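Local coordinates for protein endoglucanase (Clostridium thermocellum, PDB 2YIK) that probably hydrolyses internal beta-1,4-glucosidic bonds of cellulose as a family 9 glycoside hydrolase, at residues A[62-66]-A[67-71]; A[144-148]-A[149-153]; A[326-329]-A[330-334]; A[399-402]-A[403-407]. All coordinates share one frame; numbering follows the deposited sequence.

In the fold
The four contacts follow one another along a single, largely helical catalytic domain of glycoside hydrolase family 9, a family built on an (alpha/alpha)6 barrel. Contact 1 lies in the loop after helix 60-63, contact 2 joins helices 142-147 and 151-167, and contacts 3 and 4 are turns within helices 322-336 and 392-408. Contacts 1 and 2 have centres about 20 Å apart and meet where Leu-65 packs on His-153. Contacts 3 and 4, with centres about 13 Å apart, touch through Cys-327 with Ile-402 and Glu-331 with Val-405. Contacts 1 and 3, about 38 Å apart between centres and on opposite sides of the chain's centre, lie near bound zinc and calcium respectively, so metal ions are bound at widely separated parts of the domain.

Contact 1: residues A[62-66]-A[67-71]; sequences ENSLL and SWRGD
Leu-66 and Trp-68 run side by side and point the same way, with the leucine laid over one face of the indole. Its CB sits 4.1 Å from the centroid of the five-membered ring and 20° off the ring normal, a CH-pi contact, while CD1 reaches the six-membered ring, 3.6 Å from CZ2. A branched aliphatic chain suits this place because its methyl groups spread over a broad aromatic surface. With CG of Trp-68 between its backbone N and carbonyl carbon (chi1 48°), the indole comes to lie alongside Leu-66. Arg-69 adds its CG to the same face, then bends away at chi2 and chi3 to a salt bridge with Glu-198. Arg-69 N donates to Leu-66 O at 3.0 Å and closes a type I beta turn. Just upstream, Ser-64 OG accepts from Leu-66 N at 3.2 Å, forming an ST turn, and is also bonded to Asp-52 O. At the far end Glu-62 and Asp-71 cross at about a right angle with nearly coplanar carboxylates, OE1 and OD1 3.6 Å apart. This closeness may raise the proton affinity of one of them, although Asp-71 OD1 also takes the N-H of Asp-61. An ST turn followed by a type I beta turn begins the loop that carries the zinc ligands Cys-72 and His-73, with the Arg-69 side chain about 5 Å from the metal.

Contact 2: residues A[144-148]-A[149-153]; sequences QFRAT and GQAVH
Gln-150 N donates to Phe-145 O at 2.7 Å, and Gly-149 N donates to Arg-146 O at 2.9 Å, the paired bonds of a Schellman motif ending helix 142-147. Gly-149 takes positive phi (68°), a conformation that glycine adopts easily because it has no CB to clash with the carbonyl before it. The amide of Gln-150 then folds back on the turn: NE2 gives a nearly straight bond to Thr-148 O, 3.0 Å and 162°, with the acceptor close to the amide plane. Thr-148 in turn ties down the last helical turn. Its hydroxyl lies between its own backbone N and carbonyl carbon (chi1 54°), from where OG1 donates to Gln-144 O at 2.7 Å; that oxygen also accepts Thr-148 N, so two donors of one residue grip it. A threonine can thus bond its hydroxyl to the helix while its side chain still packs on Leu-44 and Tyr-513. Around this polar core, Thr-148 and Gln-150 cross at about a right angle, OG1 resting 3.4 Å from CG. Gln-150 O comes in the ring plane to the edge of Phe-145, 3.8 Å from CD2. Small Ala-151 puts its CB 4.0 Å from Phe-145 CB and also near Arg-146 CG. The junction leads into helix 151-167, with Gln-150 as N-cap residue, while Phe-145 and Thr-148 pack against helices 40-47 and 499-516.

Contact 3: residues A[326-329]-A[330-334]; sequences ACIL and AEIND
Ala-330 begins the second segment by donating its N-H to Ala-326 O at 3.0 Å, one step in the regular i to i+4 bonding of helix 322-336. Its small methyl lies over the preceding turn and lets Trp-362 come close. Glu-331 follows, its N bonded to Cys-327 O at 2.9 Å. CG lies beside its backbone N (chi1 -65°), passing 3.1 Å from that same Cys-327 O, and the chain then extends toward Trp-136 and Tyr-139. OE2 meets the like-charged OE2 of Glu-140, an arrangement that may favour a proton on one of the two, since Glu-331 is buried. Next, Ile-332 N makes a 2.8 Å bond to Ile-328 O. Its side chain turns back toward the first segment, putting CD1 4.0 Å from Ile-328 CG2 and 4.3 Å from Leu-329 CD2. One methyl thus meets two aliphatic neighbours, a role that suits a long branched chain against helices 279-293 and 342-350. Asn-333 behaves differently: its N is held by Leu-329 O at 3.0 Å, but CG is swung opposite the backbone N (chi1 178°), carrying the amide away from the turn. Asp-334 closes the segment through OD2, which accepts Trp-362 NE1. The hydrocarbon side chains hold the helix among its neighbours, while the side chain of Asn-333, about 3 Å from a bound calcium ion, joins Asp-337, Ser-340 and Glu-344 in a metal site at the helix end.

Contact 4: residues A[399-402]-A[403-407]; sequences AQLI and ALVYD
Ala-403 N donates to Ala-399 O at 2.8 Å, the shortest of the four i to i+4 bonds that join residues 399-402 to 403-407 in alpha helix 392-408, in a domain whose family is built on an (alpha/alpha)6 barrel. Both alanines are small enough for close neighbours: Trp-372 and Trp-420 reach Ala-399, and Leu-369 reaches Ala-403. Gln-400 O receives Leu-404 N at 2.9 Å and is also shielded by that leucine's side chain, CG lying 3.2 Å from the oxygen. The side chain of Gln-400 packs on Gln-424 and Met-425 of helix 416-428, its NE2 bonded to Asn-396 OD1, which satisfies that nitrogen in a buried setting. Tyr-406 directs its ring away: CG stands opposite the backbone N (chi1 -177°), and the ring stacks on His-410 and takes edge-to-face contacts with Tyr-417 and Trp-362. On another side of the helix, Leu-401 and Val-405 give an apolar surface to Trp-136 and Phe-141, a fitting use of branched aliphatic chains against aromatic ones. Val-405 N also bonds to Leu-401 O, and the two side chains slant across each other, with Leu-401 CD1 4.2 Å from Val-405 CG2.

Contact 1: residues A[62-66]-A[67-71]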
loop_
_atom_site.group_PDB
_atom_site.type_symbol
_atom_site.label_atom_id
_atom_site.label_comp_id
_atom_site.label_asym_id
_atom_site.label_seq_id
_atom_site.Cartn_x
_atom_site.Cartn_y
_atom_site.Cartn_z
ATOM N N GLU A 62 -6.475 -17.539 11.592
ATOM C CA GLU A 62 -5.489 -18.396 10.942
ATOM C C GLU A 62 -4.267 -17.606 10.461
ATOM O O GLU A 62 -3.160 -18.149 10.365
ATOM C CB GLU A 62 -6.114 -19.116 9.741
ATOM C CG GLU A 62 -7.321 -20.013 10.067
ATOM C CD GLU A 62 -8.642 -19.237 10.164
ATOM O OE1 GLU A 62 -8.611 -17.988 10.145
ATOM O OE2 GLU A 62 -9.718 -19.874 10.257
ATOM N N ASN A 63 -4.459 -16.322 10.175
ATOM C CA ASN A 63 -3.368 -15.501 9.658
ATOM C C ASN A 63 -2.784 -14.401 10.548
ATOM O O ASN A 63 -1.629 -14.011 10.369
ATOM C CB ASN A 63 -3.805 -14.900 8.324
ATOM C CG ASN A 63 -3.966 -15.954 7.246
ATOM O OD1 ASN A 63 -3.000 -16.333 6.580
ATOM N ND2 ASN A 63 -5.188 -16.449 7.082
ATOM N N SER A 64 -3.570 -13.894 11.491
ATOM C CA SER A 64 -3.096 -12.835 12.383
ATOM C C SER A 64 -2.354 -13.373 13.614
ATOM O O SER A 64 -2.761 -14.375 14.208
ATOM C CB SER A 64 -4.277 -11.967 12.824
ATOM O OG SER A 64 -3.900 -11.079 13.855
ATOM N N LEU A 65 -1.260 -12.709 13.990
ATOM C CA LEU A 65 -0.474 -13.123 15.147
ATOM C C LEU A 65 -0.980 -12.484 16.428
ATOM O O LEU A 65 -0.434 -12.732 17.501
ATOM C CB LEU A 65 0.996 -12.751 14.963
ATOM C CG LEU A 65 1.798 -13.476 13.884
ATOM C CD1 LEU A 65 3.074 -12.709 13.619
ATOM C CD2 LEU A 65 2.110 -14.902 14.323
ATOM N N LEU A 66 -2.015 -11.654 16.321
ATOM C CA LEU A 66 -2.564 -10.987 17.501
ATOM C C LEU A 66 -3.749 -11.773 18.057
ATOM O O LEU A 66 -4.776 -11.929 17.387
ATOM C CB LEU A 66 -2.981 -9.558 17.143
ATOM C CG LEU A 66 -1.831 -8.685 16.626
ATOM C CD1 LEU A 66 -2.385 -7.370 16.100
ATOM C CD2 LEU A 66 -0.809 -8.451 17.747
ATOM N N SER A 67 -3.594 -12.273 19.282
ATOM C CA SER A 67 -4.630 -13.069 19.922
ATOM C C SER A 67 -5.948 -12.330 20.094
ATOM O O SER A 67 -7.006 -12.960 20.170
ATOM C CB SER A 67 -4.137 -13.574 21.283
ATOM O OG SER A 67 -3.774 -12.490 22.128
ATOM N N TRP A 68 -5.901 -11.002 20.154
ATOM C CA TRP A 68 -7.131 -10.243 20.322
ATOM C C TRP A 68 -7.887 -9.965 19.022
ATOM O O TRP A 68 -8.865 -9.209 19.015
ATOM C CB TRP A 68 -6.859 -8.935 21.063
ATOM C CG TRP A 68 -5.701 -8.163 20.541
ATOM C CD1 TRP A 68 -4.392 -8.327 20.875
ATOM C CD2 TRP A 68 -5.753 -7.053 19.635
ATOM N NE1 TRP A 68 -3.619 -7.385 20.236
ATOM C CE2 TRP A 68 -4.426 -6.601 19.464
ATOM C CE3 TRP A 68 -6.786 -6.415 18.939
ATOM C CZ2 TRP A 68 -4.113 -5.508 18.644
ATOM C CZ3 TRP A 68 -6.473 -5.332 18.123
ATOM C CH2 TRP A 68 -5.144 -4.896 17.974
ATOM N N ARG A 69 -7.433 -10.561 17.921
ATOM C CA ARG A 69 -8.125 -10.410 16.636
ATOM C C ARG A 69 -8.677 -11.772 16.194
ATOM O O ARG A 69 -7.960 -12.771 16.190
ATOM C CB ARG A 69 -7.193 -9.883 15.538
ATOM C CG ARG A 69 -6.903 -8.375 15.560
ATOM C CD ARG A 69 -8.177 -7.541 15.606
ATOM N NE ARG A 69 -9.290 -8.158 14.883
ATOM C CZ ARG A 69 -9.408 -8.217 13.559
ATOM N NH1 ARG A 69 -8.476 -7.688 12.776
ATOM N NH2 ARG A 69 -10.464 -8.819 13.020
ATOM N N GLY A 70 -9.960 -11.809 15.848
ATOM C CA GLY A 70 -10.578 -13.044 15.380
ATOM C C GLY A 70 -11.311 -12.753 14.080
ATOM O O GLY A 70 -11.332 -11.605 13.629
ATOM N N ASP A 71 -11.919 -13.771 13.474
ATOM C CA ASP A 71 -12.656 -13.588 12.225
ATOM C C ASP A 71 -13.683 -12.475 12.368
ATOM O O ASP A 71 -14.326 -12.347 13.406
ATOM C CB ASP A 71 -13.377 -14.883 11.822
ATOM C CG ASP A 71 -12.420 -15.996 11.464
ATOM O OD1 ASP A 71 -11.217 -15.719 11.315
ATOM O OD2 ASP A 71 -12.869 -17.154 11.317
#

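Contact 2: residues A[144-148]-A[149-153]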
loop_
_atom_site.group_PDB
_atom_site.type_symbol
_atom_site.label_atom_id
_atom_site.label_comp_id
_atom_site.label_asym_id
_atom_site.label_seq_id
_atom_site.Cartn_x
_atom_site.Cartn_y
_atom_site.Cartn_z
ATOM N N GLN A 144 17.243 -8.229 3.999
ATOM C CA GLN A 144 17.070 -7.735 5.356
ATOM C C GLN A 144 15.908 -8.384 6.091
ATOM O O GLN A 144 15.991 -8.601 7.297
ATOM C CB GLN A 144 16.910 -6.214 5.354
ATOM C CG GLN A 144 18.209 -5.451 5.104
ATOM C CD GLN A 144 18.810 -5.714 3.726
ATOM O OE1 GLN A 144 18.166 -5.495 2.700
ATOM N NE2 GLN A 144 20.061 -6.174 3.702
ATOM N N PHE A 145 14.823 -8.682 5.384
ATOM C CA PHE A 145 13.686 -9.349 6.017
ATOM C C PHE A 145 14.170 -10.739 6.456
ATOM O O PHE A 145 13.851 -11.217 7.546
ATOM C CB PHE A 145 12.527 -9.513 5.024
ATOM C CG PHE A 145 11.704 -8.266 4.815
ATOM C CD1 PHE A 145 12.119 -7.289 3.920
ATOM C CD2 PHE A 145 10.493 -8.089 5.483
ATOM C CE1 PHE A 145 11.341 -6.150 3.690
ATOM C CE2 PHE A 145 9.707 -6.950 5.255
ATOM C CZ PHE A 145 10.135 -5.985 4.357
ATOM N N ARG A 146 14.953 -11.379 5.595
ATOM C CA ARG A 146 15.476 -12.705 5.894
ATOM C C ARG A 146 16.466 -12.666 7.038
ATOM O O ARG A 146 16.350 -13.435 7.992
ATOM C CB ARG A 146 16.140 -13.307 4.654
ATOM C CG ARG A 146 15.125 -13.837 3.669
ATOM C CD ARG A 146 15.750 -14.434 2.425
ATOM N NE ARG A 146 14.688 -14.929 1.548
ATOM C CZ ARG A 146 14.882 -15.511 0.363
ATOM N NH1 ARG A 146 16.117 -15.680 -0.107
ATOM N NH2 ARG A 146 13.833 -15.923 -0.351
ATOM N N ALA A 147 17.431 -11.757 6.950
ATOM C CA ALA A 147 18.447 -11.626 7.988
ATOM C C ALA A 147 17.817 -11.396 9.356
ATOM O O ALA A 147 18.384 -11.794 10.381
ATOM C CB ALA A 147 19.403 -10.479 7.644
ATOM N N THR A 148 16.645 -10.767 9.389
ATOM C CA THR A 148 15.990 -10.497 10.665
ATOM C C THR A 148 14.878 -11.475 11.013
ATOM O O THR A 148 14.180 -11.294 12.010
ATOM C CB THR A 148 15.395 -9.078 10.707
ATOM O OG1 THR A 148 14.533 -8.891 9.579
ATOM C CG2 THR A 148 16.500 -8.027 10.690
ATOM N N GLY A 149 14.712 -12.505 10.187
ATOM C CA GLY A 149 13.681 -13.498 10.440
ATOM C C GLY A 149 12.273 -12.956 10.290
ATOM O O GLY A 149 11.329 -13.488 10.881
ATOM N N GLN A 150 12.115 -11.906 9.485
ATOM C CA GLN A 150 10.800 -11.303 9.292
ATOM C C GLN A 150 10.182 -11.540 7.909
ATOM O O GLN A 150 9.120 -10.994 7.600
ATOM C CB GLN A 150 10.883 -9.794 9.557
ATOM C CG GLN A 150 11.430 -9.423 10.938
ATOM C CD GLN A 150 10.649 -10.068 12.064
ATOM O OE1 GLN A 150 9.430 -9.912 12.153
ATOM N NE2 GLN A 150 11.348 -10.796 12.938
ATOM N N ALA A 151 10.832 -12.356 7.085
ATOM C CA ALA A 151 10.330 -12.622 5.739
ATOM C C ALA A 151 9.026 -13.409 5.747
ATOM O O ALA A 151 8.117 -13.128 4.959
ATOM C CB ALA A 151 11.389 -13.352 4.918
ATOM N N VAL A 152 8.920 -14.388 6.640
ATOM C CA VAL A 152 7.707 -15.187 6.719
ATOM C C VAL A 152 6.500 -14.303 7.039
ATOM O O VAL A 152 5.439 -14.447 6.426
ATOM C CB VAL A 152 7.833 -16.309 7.778
ATOM C CG1 VAL A 152 6.483 -17.000 7.978
ATOM C CG2 VAL A 152 8.876 -17.325 7.326
ATOM N N HIS A 153 6.669 -13.384 7.987
ATOM C CA HIS A 153 5.593 -12.468 8.386
ATOM C C HIS A 153 5.157 -11.637 7.173
ATOM O O HIS A 153 3.966 -11.475 6.911
ATOM C CB HIS A 153 6.089 -11.540 9.501
ATOM C CG HIS A 153 4.999 -10.797 10.215
ATOM N ND1 HIS A 153 3.676 -10.853 9.833
ATOM C CD2 HIS A 153 5.044 -9.981 11.296
ATOM C CE1 HIS A 153 2.952 -10.104 10.647
ATOM N NE2 HIS A 153 3.757 -9.565 11.542
#

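Contact 3: residues A[326-329]-A[330-334]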
loop_
_atom_site.group_PDB
_atom_site.type_symbol
_atom_site.label_atom_id
_atom_site.label_comp_id
_atom_site.label_asym_id
_atom_site.label_seq_id
_atom_site.Cartn_x
_atom_site.Cartn_y
_atom_site.Cartn_z
ATOM N N ALA A 326 8.618 5.907 -11.363
ATOM C CA ALA A 326 9.903 6.378 -11.866
ATOM C C ALA A 326 11.033 5.474 -11.402
ATOM O O ALA A 326 11.945 5.191 -12.168
ATOM C CB ALA A 326 10.164 7.810 -11.416
ATOM N N CYS A 327 10.970 5.022 -10.152
ATOM C CA CYS A 327 11.997 4.138 -9.607
ATOM C C CYS A 327 12.061 2.821 -10.380
ATOM O O CYS A 327 13.142 2.340 -10.720
ATOM C CB CYS A 327 11.722 3.830 -8.128
ATOM S SG CYS A 327 12.039 5.183 -6.978
ATOM N N ILE A 328 10.900 2.242 -10.661
ATOM C CA ILE A 328 10.865 0.974 -11.366
ATOM C C ILE A 328 11.353 1.113 -12.806
ATOM O O ILE A 328 12.119 0.274 -13.284
ATOM C CB ILE A 328 9.448 0.355 -11.328
ATOM C CG1 ILE A 328 8.977 0.259 -9.872
ATOM C CG2 ILE A 328 9.462 -1.039 -11.978
ATOM C CD1 ILE A 328 9.931 -0.481 -8.978
ATOM N N LEU A 329 10.921 2.170 -13.489
ATOM C CA LEU A 329 11.358 2.404 -14.857
ATOM C C LEU A 329 12.874 2.609 -14.877
ATOM O O LEU A 329 13.552 2.199 -15.812
ATOM C CB LEU A 329 10.642 3.622 -15.454
ATOM C CG LEU A 329 9.169 3.396 -15.824
ATOM C CD1 LEU A 329 8.553 4.687 -16.344
ATOM C CD2 LEU A 329 9.073 2.307 -16.884
ATOM N N ALA A 330 13.412 3.231 -13.834
ATOM C CA ALA A 330 14.848 3.454 -13.774
ATOM C C ALA A 330 15.585 2.131 -13.544
ATOM O O ALA A 330 16.646 1.900 -14.127
ATOM C CB ALA A 330 15.184 4.446 -12.672
ATOM N N GLU A 331 15.030 1.272 -12.693
ATOM C CA GLU A 331 15.650 -0.022 -12.426
ATOM C C GLU A 331 15.579 -0.870 -13.693
ATOM O O GLU A 331 16.486 -1.633 -13.980
ATOM C CB GLU A 331 14.945 -0.733 -11.262
ATOM C CG GLU A 331 15.090 0.001 -9.936
ATOM C CD GLU A 331 14.366 -0.667 -8.773
ATOM O OE1 GLU A 331 14.042 -1.870 -8.848
ATOM O OE2 GLU A 331 14.130 0.025 -7.764
ATOM N N ILE A 332 14.495 -0.723 -14.447
ATOM C CA ILE A 332 14.317 -1.457 -15.693
ATOM C C ILE A 332 15.401 -1.014 -16.675
ATOM O O ILE A 332 16.010 -1.833 -17.368
ATOM C CB ILE A 332 12.912 -1.181 -16.282
ATOM C CG1 ILE A 332 11.877 -2.021 -15.528
ATOM C CG2 ILE A 332 12.892 -1.453 -17.786
ATOM C CD1 ILE A 332 10.448 -1.647 -15.829
ATOM N N ASN A 333 15.647 0.291 -16.715
ATOM C CA ASN A 333 16.658 0.830 -17.600
ATOM C C ASN A 333 18.049 0.345 -17.215
ATOM O O ASN A 333 18.856 0.021 -18.084
ATOM C CB ASN A 333 16.649 2.353 -17.580
ATOM C CG ASN A 333 17.733 2.932 -18.451
ATOM O OD1 ASN A 333 18.714 3.499 -17.966
ATOM N ND2 ASN A 333 17.571 2.768 -19.749
ATOM N N ASP A 334 18.329 0.306 -15.914
ATOM C CA ASP A 334 19.632 -0.140 -15.429
ATOM C C ASP A 334 19.867 -1.604 -15.764
ATOM O O ASP A 334 20.965 -1.997 -16.152
ATOM C CB ASP A 334 19.744 0.033 -13.909
ATOM C CG ASP A 334 19.919 1.488 -13.486
ATOM O OD1 ASP A 334 20.245 2.340 -14.341
ATOM O OD2 ASP A 334 19.746 1.772 -12.279
#

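Contact 4: residues A[399-402]-A[403-407]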
loop_
_atom_site.group_PDB
_atom_site.type_symbol
_atom_site.label_atom_id
_atom_site.label_comp_id
_atom_site.label_asym_id
_atom_site.label_seq_id
_atom_site.Cartn_x
_atom_site.Cartn_y
_atom_site.Cartn_z
ATOM N N ALA A 399 9.256 8.967 1.477
ATOM C CA ALA A 399 10.459 9.616 0.964
ATOM C C ALA A 399 11.669 8.817 1.437
ATOM O O ALA A 399 12.639 8.649 0.700
ATOM C CB ALA A 399 10.549 11.057 1.470
ATOM N N GLN A 400 11.608 8.335 2.677
ATOM C CA GLN A 400 12.694 7.532 3.234
ATOM C C GLN A 400 12.891 6.287 2.372
ATOM O O GLN A 400 14.017 5.923 2.026
ATOM C CB GLN A 400 12.369 7.106 4.671
ATOM C CG GLN A 400 12.448 8.214 5.720
ATOM C CD GLN A 400 12.245 7.678 7.131
ATOM O OE1 GLN A 400 12.792 6.633 7.486
ATOM N NE2 GLN A 400 11.465 8.391 7.941
ATOM N N LEU A 401 11.785 5.630 2.036
ATOM C CA LEU A 401 11.839 4.430 1.211
ATOM C C LEU A 401 12.517 4.734 -0.118
ATOM O O LEU A 401 13.453 4.039 -0.506
ATOM C CB LEU A 401 10.431 3.886 0.958
ATOM C CG LEU A 401 10.345 2.661 0.041
ATOM C CD1 LEU A 401 11.136 1.506 0.649
ATOM C CD2 LEU A 401 8.886 2.266 -0.149
ATOM N N ILE A 402 12.053 5.779 -0.804
ATOM C CA ILE A 402 12.637 6.161 -2.092
ATOM C C ILE A 402 14.117 6.472 -1.920
ATOM O O ILE A 402 14.934 6.112 -2.760
ATOM C CB ILE A 402 11.936 7.402 -2.708
ATOM C CG1 ILE A 402 10.460 7.088 -2.973
ATOM C CG2 ILE A 402 12.660 7.834 -3.990
ATOM C CD1 ILE A 402 10.246 6.022 -3.992
ATOM N N ALA A 403 14.463 7.137 -0.824
ATOM C CA ALA A 403 15.856 7.482 -0.563
ATOM C C ALA A 403 16.733 6.229 -0.456
ATOM O O ALA A 403 17.829 6.177 -1.016
ATOM C CB ALA A 403 15.957 8.294 0.721
ATOM N N LEU A 404 16.237 5.228 0.266
ATOM C CA LEU A 404 16.965 3.980 0.473
ATOM C C LEU A 404 17.034 3.122 -0.795
ATOM O O LEU A 404 18.021 2.432 -1.030
ATOM C CB LEU A 404 16.322 3.215 1.631
ATOM C CG LEU A 404 16.409 4.036 2.931
ATOM C CD1 LEU A 404 15.331 3.617 3.913
ATOM C CD2 LEU A 404 17.800 3.872 3.527
ATOM N N VAL A 405 15.987 3.178 -1.614
ATOM C CA VAL A 405 15.966 2.431 -2.865
ATOM C C VAL A 405 16.976 3.054 -3.846
ATOM O O VAL A 405 17.680 2.346 -4.570
ATOM C CB VAL A 405 14.544 2.436 -3.492
ATOM C CG1 VAL A 405 14.606 2.015 -4.960
ATOM C CG2 VAL A 405 13.639 1.491 -2.711
ATOM N N TYR A 406 17.056 4.382 -3.854
ATOM C CA TYR A 406 17.989 5.075 -4.741
ATOM C C TYR A 406 19.427 4.692 -4.393
ATOM O O TYR A 406 20.227 4.380 -5.281
ATOM C CB TYR A 406 17.837 6.594 -4.620
ATOM C CG TYR A 406 18.728 7.373 -5.565
ATOM C CD1 TYR A 406 20.051 7.662 -5.231
ATOM C CD2 TYR A 406 18.252 7.810 -6.799
ATOM C CE1 TYR A 406 20.876 8.365 -6.103
ATOM C CE2 TYR A 406 19.065 8.518 -7.676
ATOM C CZ TYR A 406 20.375 8.795 -7.323
ATOM O OH TYR A 406 21.179 9.520 -8.174
ATOM N N ASP A 407 19.755 4.713 -3.104
ATOM C CA ASP A 407 21.107 4.369 -2.684
ATOM C C ASP A 407 21.432 2.913 -2.974
ATOM O O ASP A 407 22.565 2.590 -3.342
ATOM C CB ASP A 407 21.317 4.674 -1.194
ATOM C CG ASP A 407 21.540 6.163 -0.928
ATOM O OD1 ASP A 407 21.569 6.940 -1.906
ATOM O OD2 ASP A 407 21.688 6.558 0.251
#